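PDB 5C17: MerB2, which probably acts as an alkylmercury lyase, splitting the carbon-mercury bond of organomercurials, and here holds a mercury(II) ion. Local coordinates for residues A[5-17]-A[151-163]. Residues are numbered along the deposited sequence; the frame is centred on the assembly and turned at random.
Sequences TELKKFYELLLAK and TVPFDSEAPWAGG. With DTV ((2S,3S)-1,4-dimercaptobutane-2,3-diol), chain D.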
loop_
_atom_site.group_PDB
_atom_site.type_symbol
_atom_site.label_atom_id
_atom_site.label_comp_id
_atom_site.label_asym_id
_atom_site.label_seq_id
_atom_site.Cartn_x
_atom_site.Cartn_y
_atom_site.Cartn_z
ATOM N N THR A 5 14.075 -9.141 7.560
ATOM C CA THR A 5 15.332 -8.455 7.267
ATOM C C THR A 5 15.259 -7.868 5.870
ATOM O O THR A 5 15.649 -6.725 5.629
ATOM C CB THR A 5 16.535 -9.429 7.360
ATOM O OG1 THR A 5 16.708 -9.831 8.725
ATOM C CG2 THR A 5 17.826 -8.781 6.858
ATOM N N GLU A 6 14.716 -8.649 4.953
ATOM C CA GLU A 6 14.615 -8.232 3.578
ATOM C C GLU A 6 13.782 -6.945 3.448
ATOM O O GLU A 6 14.179 -6.030 2.722
ATOM C CB GLU A 6 14.039 -9.376 2.748
ATOM C CG GLU A 6 13.899 -9.062 1.281
ATOM C CD GLU A 6 13.402 -10.247 0.480
ATOM O OE1 GLU A 6 13.565 -11.390 0.949
ATOM O OE2 GLU A 6 12.844 -10.032 -0.620
ATOM N N LEU A 7 12.641 -6.858 4.139
ATOM C CA LEU A 7 11.787 -5.669 4.044
ATOM C C LEU A 7 12.468 -4.420 4.597
ATOM O O LEU A 7 12.408 -3.350 3.999
ATOM C CB LEU A 7 10.462 -5.905 4.772
ATOM C CG LEU A 7 9.438 -4.787 4.647
ATOM C CD1 LEU A 7 9.093 -4.512 3.168
ATOM C CD2 LEU A 7 8.211 -5.152 5.445
ATOM N N LYS A 8 13.098 -4.551 5.753
ATOM C CA LYS A 8 13.847 -3.440 6.338
ATOM C C LYS A 8 14.913 -2.966 5.366
ATOM O O LYS A 8 15.089 -1.755 5.151
ATOM C CB LYS A 8 14.512 -3.874 7.649
ATOM C CG LYS A 8 13.562 -4.476 8.644
ATOM C CD LYS A 8 14.253 -4.852 9.938
ATOM C CE LYS A 8 13.232 -5.209 11.003
ATOM N NZ LYS A 8 13.875 -5.375 12.321
ATOM N N LYS A 9 15.635 -3.910 4.767
ATOM C CA LYS A 9 16.712 -3.564 3.849
ATOM C C LYS A 9 16.180 -2.940 2.558
ATOM O O LYS A 9 16.813 -2.055 1.988
ATOM C CB LYS A 9 17.595 -4.781 3.534
ATOM C CG LYS A 9 18.324 -5.361 4.740
ATOM C CD LYS A 9 19.256 -4.375 5.400
ATOM C CE LYS A 9 19.944 -5.030 6.599
ATOM N NZ LYS A 9 21.005 -4.178 7.196
ATOM N N PHE A 10 15.014 -3.400 2.105
ATOM C CA PHE A 10 14.331 -2.781 0.969
ATOM C C PHE A 10 14.082 -1.304 1.223
ATOM O O PHE A 10 14.380 -0.461 0.379
ATOM C CB PHE A 10 13.022 -3.535 0.669
ATOM C CG PHE A 10 11.998 -2.737 -0.120
ATOM C CD1 PHE A 10 12.056 -2.654 -1.511
ATOM C CD2 PHE A 10 10.941 -2.116 0.531
ATOM C CE1 PHE A 10 11.095 -1.927 -2.214
ATOM C CE2 PHE A 10 9.986 -1.390 -0.175
ATOM C CZ PHE A 10 10.061 -1.310 -1.537
ATOM N N TYR A 11 13.542 -0.972 2.392
ATOM C CA TYR A 11 13.241 0.416 2.672
ATOM C C TYR A 11 14.499 1.244 2.865
ATOM O O TYR A 11 14.516 2.419 2.489
ATOM C CB TYR A 11 12.369 0.526 3.909
ATOM C CG TYR A 11 10.907 0.285 3.686
ATOM C CD1 TYR A 11 10.150 1.146 2.911
ATOM C CD2 TYR A 11 10.267 -0.769 4.296
ATOM C CE1 TYR A 11 8.802 0.953 2.730
ATOM C CE2 TYR A 11 8.910 -0.976 4.134
ATOM C CZ TYR A 11 8.180 -0.118 3.349
ATOM O OH TYR A 11 6.829 -0.320 3.201
ATOM N N GLU A 12 15.544 0.668 3.453
ATOM C CA GLU A 12 16.785 1.414 3.605
ATOM C C GLU A 12 17.392 1.742 2.240
ATOM O O GLU A 12 17.898 2.851 2.029
ATOM C CB GLU A 12 17.780 0.657 4.474
ATOM C CG GLU A 12 17.383 0.640 5.939
ATOM C CD GLU A 12 18.394 -0.056 6.810
ATOM O OE1 GLU A 12 18.193 -0.035 8.047
ATOM O OE2 GLU A 12 19.388 -0.613 6.274
ATOM N N LEU A 13 17.354 0.776 1.321
ATOM C CA LEU A 13 17.869 1.004 -0.028
ATOM C C LEU A 13 17.031 2.068 -0.750
ATOM O O LEU A 13 17.552 2.980 -1.391
ATOM C CB LEU A 13 17.892 -0.297 -0.831
ATOM C CG LEU A 13 18.342 -0.190 -2.290
ATOM C CD1 LEU A 13 19.725 0.422 -2.420
ATOM C CD2 LEU A 13 18.304 -1.571 -2.928
ATOM N N LEU A 14 15.719 1.974 -0.620
ATOM C CA LEU A 14 14.837 2.964 -1.233
ATOM C C LEU A 14 15.102 4.376 -0.677
ATOM O O LEU A 14 15.180 5.338 -1.437
ATOM C CB LEU A 14 13.374 2.563 -1.019
ATOM C CG LEU A 14 12.316 3.441 -1.670
ATOM C CD1 LEU A 14 12.504 3.587 -3.159
ATOM C CD2 LEU A 14 10.965 2.841 -1.358
ATOM N N LEU A 15 15.231 4.517 0.640
ATOM C CA LEU A 15 15.535 5.831 1.210
ATOM C C LEU A 15 16.851 6.391 0.670
ATOM O O LEU A 15 16.965 7.596 0.417
ATOM C CB LEU A 15 15.601 5.748 2.734
ATOM C CG LEU A 15 14.265 5.699 3.458
ATOM C CD1 LEU A 15 14.426 5.296 4.915
ATOM C CD2 LEU A 15 13.560 7.054 3.360
ATOM N N ALA A 16 17.844 5.523 0.489
ATOM C CA ALA A 16 19.126 5.943 -0.057
ATOM C C ALA A 16 18.973 6.487 -1.483
ATOM O O ALA A 16 19.699 7.403 -1.888
ATOM C CB ALA A 16 20.107 4.777 -0.039
ATOM N N LYS A 17 18.038 5.912 -2.238
ATOM C CA LYS A 17 17.812 6.281 -3.642
ATOM C C LYS A 17 16.972 7.543 -3.822
ATOM O O LYS A 17 17.065 8.214 -4.846
ATOM C CB LYS A 17 17.100 5.134 -4.376
ATOM C CG LYS A 17 17.942 3.916 -4.610
ATOM C CD LYS A 17 17.078 2.722 -5.057
ATOM C CE LYS A 17 17.936 1.602 -5.581
ATOM N NZ LYS A 17 18.471 1.917 -6.928
ATOM N N THR A 151 2.625 -12.807 -2.529
ATOM C CA THR A 151 3.550 -11.697 -2.652
ATOM C C THR A 151 4.689 -12.061 -3.598
ATOM O O THR A 151 4.914 -13.236 -3.901
ATOM C CB THR A 151 4.095 -11.271 -1.279
ATOM O OG1 THR A 151 4.809 -10.043 -1.422
ATOM C CG2 THR A 151 4.996 -12.320 -0.688
ATOM N N VAL A 152 5.379 -11.036 -4.082
ATOM C CA VAL A 152 6.510 -11.210 -4.976
ATOM C C VAL A 152 7.721 -10.518 -4.378
ATOM O O VAL A 152 7.586 -9.678 -3.488
ATOM C CB VAL A 152 6.222 -10.651 -6.393
ATOM C CG1 VAL A 152 5.079 -11.412 -7.030
ATOM C CG2 VAL A 152 5.928 -9.147 -6.373
ATOM N N PRO A 153 8.921 -10.840 -4.877
ATOM C CA PRO A 153 10.118 -10.201 -4.324
ATOM C C PRO A 153 10.060 -8.682 -4.468
ATOM O O PRO A 153 9.691 -8.168 -5.518
ATOM C CB PRO A 153 11.245 -10.799 -5.165
ATOM C CG PRO A 153 10.719 -12.113 -5.608
ATOM C CD PRO A 153 9.264 -11.888 -5.851
ATOM N N PHE A 154 10.407 -7.952 -3.419
ATOM C CA PHE A 154 10.374 -6.525 -3.510
ATOM C C PHE A 154 11.697 -6.099 -4.203
ATOM O O PHE A 154 12.708 -6.721 -4.129
ATOM C CB PHE A 154 10.064 -5.766 -2.160
ATOM C CG PHE A 154 8.642 -5.973 -1.588
ATOM C CD1 PHE A 154 7.701 -6.787 -2.194
ATOM C CD2 PHE A 154 8.256 -5.278 -0.469
ATOM C CE1 PHE A 154 6.443 -6.945 -1.662
ATOM C CE2 PHE A 154 6.991 -5.427 0.062
ATOM C CZ PHE A 154 6.093 -6.271 -0.541
ATOM N N ASP A 155 11.579 -4.978 -4.842
ATOM C CA ASP A 155 12.400 -4.454 -5.971
ATOM C C ASP A 155 12.457 -2.921 -5.695
ATOM O O ASP A 155 11.487 -2.288 -5.745
ATOM C CB ASP A 155 11.660 -4.857 -7.297
ATOM C CG ASP A 155 12.333 -4.427 -8.610
ATOM O OD1 ASP A 155 12.924 -3.372 -8.734
ATOM O OD2 ASP A 155 12.138 -5.134 -9.604
ATOM N N SER A 156 13.576 -2.407 -5.344
ATOM C CA SER A 156 13.758 -0.966 -5.100
ATOM C C SER A 156 13.633 -0.069 -6.323
ATOM O O SER A 156 13.528 1.107 -6.158
ATOM C CB SER A 156 15.098 -0.700 -4.544
ATOM O OG SER A 156 16.052 -0.932 -5.481
ATOM N N GLU A 157 13.581 -0.640 -7.513
ATOM C CA GLU A 157 13.394 0.181 -8.697
ATOM C C GLU A 157 12.043 -0.038 -9.352
ATOM O O GLU A 157 11.688 0.673 -10.269
ATOM C CB GLU A 157 14.526 -0.070 -9.691
ATOM C CG GLU A 157 15.815 0.599 -9.292
ATOM C CD GLU A 157 15.726 2.122 -9.286
ATOM O OE1 GLU A 157 15.190 2.718 -10.246
ATOM O OE2 GLU A 157 16.203 2.736 -8.310
ATOM N N ALA A 158 11.280 -1.004 -8.851
ATOM C CA ALA A 158 9.994 -1.324 -9.431
ATOM C C ALA A 158 8.983 -0.274 -9.019
ATOM O O ALA A 158 8.977 0.138 -7.870
ATOM C CB ALA A 158 9.538 -2.695 -8.963
ATOM N N PRO A 159 8.137 0.159 -9.961
ATOM C CA PRO A 159 7.061 1.053 -9.549
ATOM C C PRO A 159 6.047 0.327 -8.666
ATOM O O PRO A 159 5.875 -0.894 -8.795
ATOM C CB PRO A 159 6.428 1.486 -10.875
ATOM C CG PRO A 159 6.777 0.412 -11.843
ATOM C CD PRO A 159 8.101 -0.130 -11.409
ATOM N N TRP A 160 5.383 1.062 -7.785
ATOM C CA TRP A 160 4.479 0.455 -6.814
ATOM C C TRP A 160 3.051 0.292 -7.386
ATOM O O TRP A 160 2.654 -0.809 -7.759
ATOM C CB TRP A 160 4.415 1.269 -5.513
ATOM C CG TRP A 160 5.660 1.338 -4.629
ATOM C CD1 TRP A 160 6.971 1.265 -5.015
ATOM C CD2 TRP A 160 5.674 1.545 -3.199
ATOM N NE1 TRP A 160 7.798 1.371 -3.905
ATOM C CE2 TRP A 160 7.023 1.551 -2.786
ATOM C CE3 TRP A 160 4.666 1.721 -2.230
ATOM C CZ2 TRP A 160 7.393 1.733 -1.447
ATOM C CZ3 TRP A 160 5.043 1.877 -0.900
ATOM C CH2 TRP A 160 6.393 1.884 -0.525
ATOM N N ALA A 161 2.278 1.378 -7.476
ATOM C CA ALA A 161 0.830 1.247 -7.679
ATOM C C ALA A 161 0.462 0.461 -8.934
ATOM O O ALA A 161 -0.448 -0.361 -8.908
ATOM C CB ALA A 161 0.179 2.625 -7.729
ATOM N N GLY A 162 1.169 0.720 -10.030
ATOM C CA GLY A 162 0.882 0.071 -11.300
ATOM C C GLY A 162 1.913 -0.970 -11.697
ATOM O O GLY A 162 1.963 -1.409 -12.856
ATOM N N GLY A 163 2.731 -1.371 -10.731
ATOM C CA GLY A 163 3.801 -2.330 -10.948
ATOM C C GLY A 163 3.680 -3.473 -9.958
ATOM O O GLY A 163 2.868 -4.377 -10.136
HETATM S S1 DTV D . 8.241 -2.805 -4.496
HETATM C C1 DTV D . 7.083 -2.941 -3.134
HETATM C C2 DTV D . 5.881 -2.021 -3.270
HETATM O O2 DTV D . 5.100 -2.415 -4.364
HETATM C C3 DTV D . 4.978 -2.001 -2.032
HETATM O O3 DTV D . 5.710 -1.493 -0.934
HETATM C C4 DTV D . 4.421 -3.367 -1.666
HETATM S S4 DTV D . 2.949 -3.255 -0.656
HETATM O O HOH W 1 10.372 -8.914 -0.692
#
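Aromatic contacts join Phe-10 of helix 5-17 to Phe-154 and Trp-160. Phe-154 turns its ring edge to the face of Phe-10, a T-shaped pair with planes at 66°, and its CB makes a CH-pi contact 4.1 Å from the Phe-10 centroid. A chi1 of 159°, which sets CG roughly anti to the backbone N, carries the Phe-10 ring across to the loop, its edge meeting Asp-155 O at CE1 (3.6 Å) and Trp-160 CZ2 at CZ (4.0 Å), oblique to the indole. Among the apolar contacts, Leu-7 CD1 touches Phe-154 CD2 (3.8 Å), while Leu-14 CD2 abuts the indole edge at Trp-160 CZ2 (3.7 Å). Polar links lie towards the two ends of helix 5-17: a water accepts from Phe-154 N and donates to Glu-6 OE2 (2.7 Å from its oxygen), and Lys-17 NZ meets Glu-157 OE2 (2.8 Å) in a salt bridge from the anti side, 28° out of the carboxylate plane; Arg-65 also pairs with that oxygen. Dithiol DTV lies over one Phe-154 face at C1, and its O3 sits 3.4 Å from Trp-160 CZ3, over the indole face. Replacing Trp-160 by an alanine is likely to leave DTV without that flat support and Leu-14 CD2 without its neighbour. The arrangement is the aromatic wall of the MerB ligand pocket, whose Cys-102 and Cys-165 bind mercury.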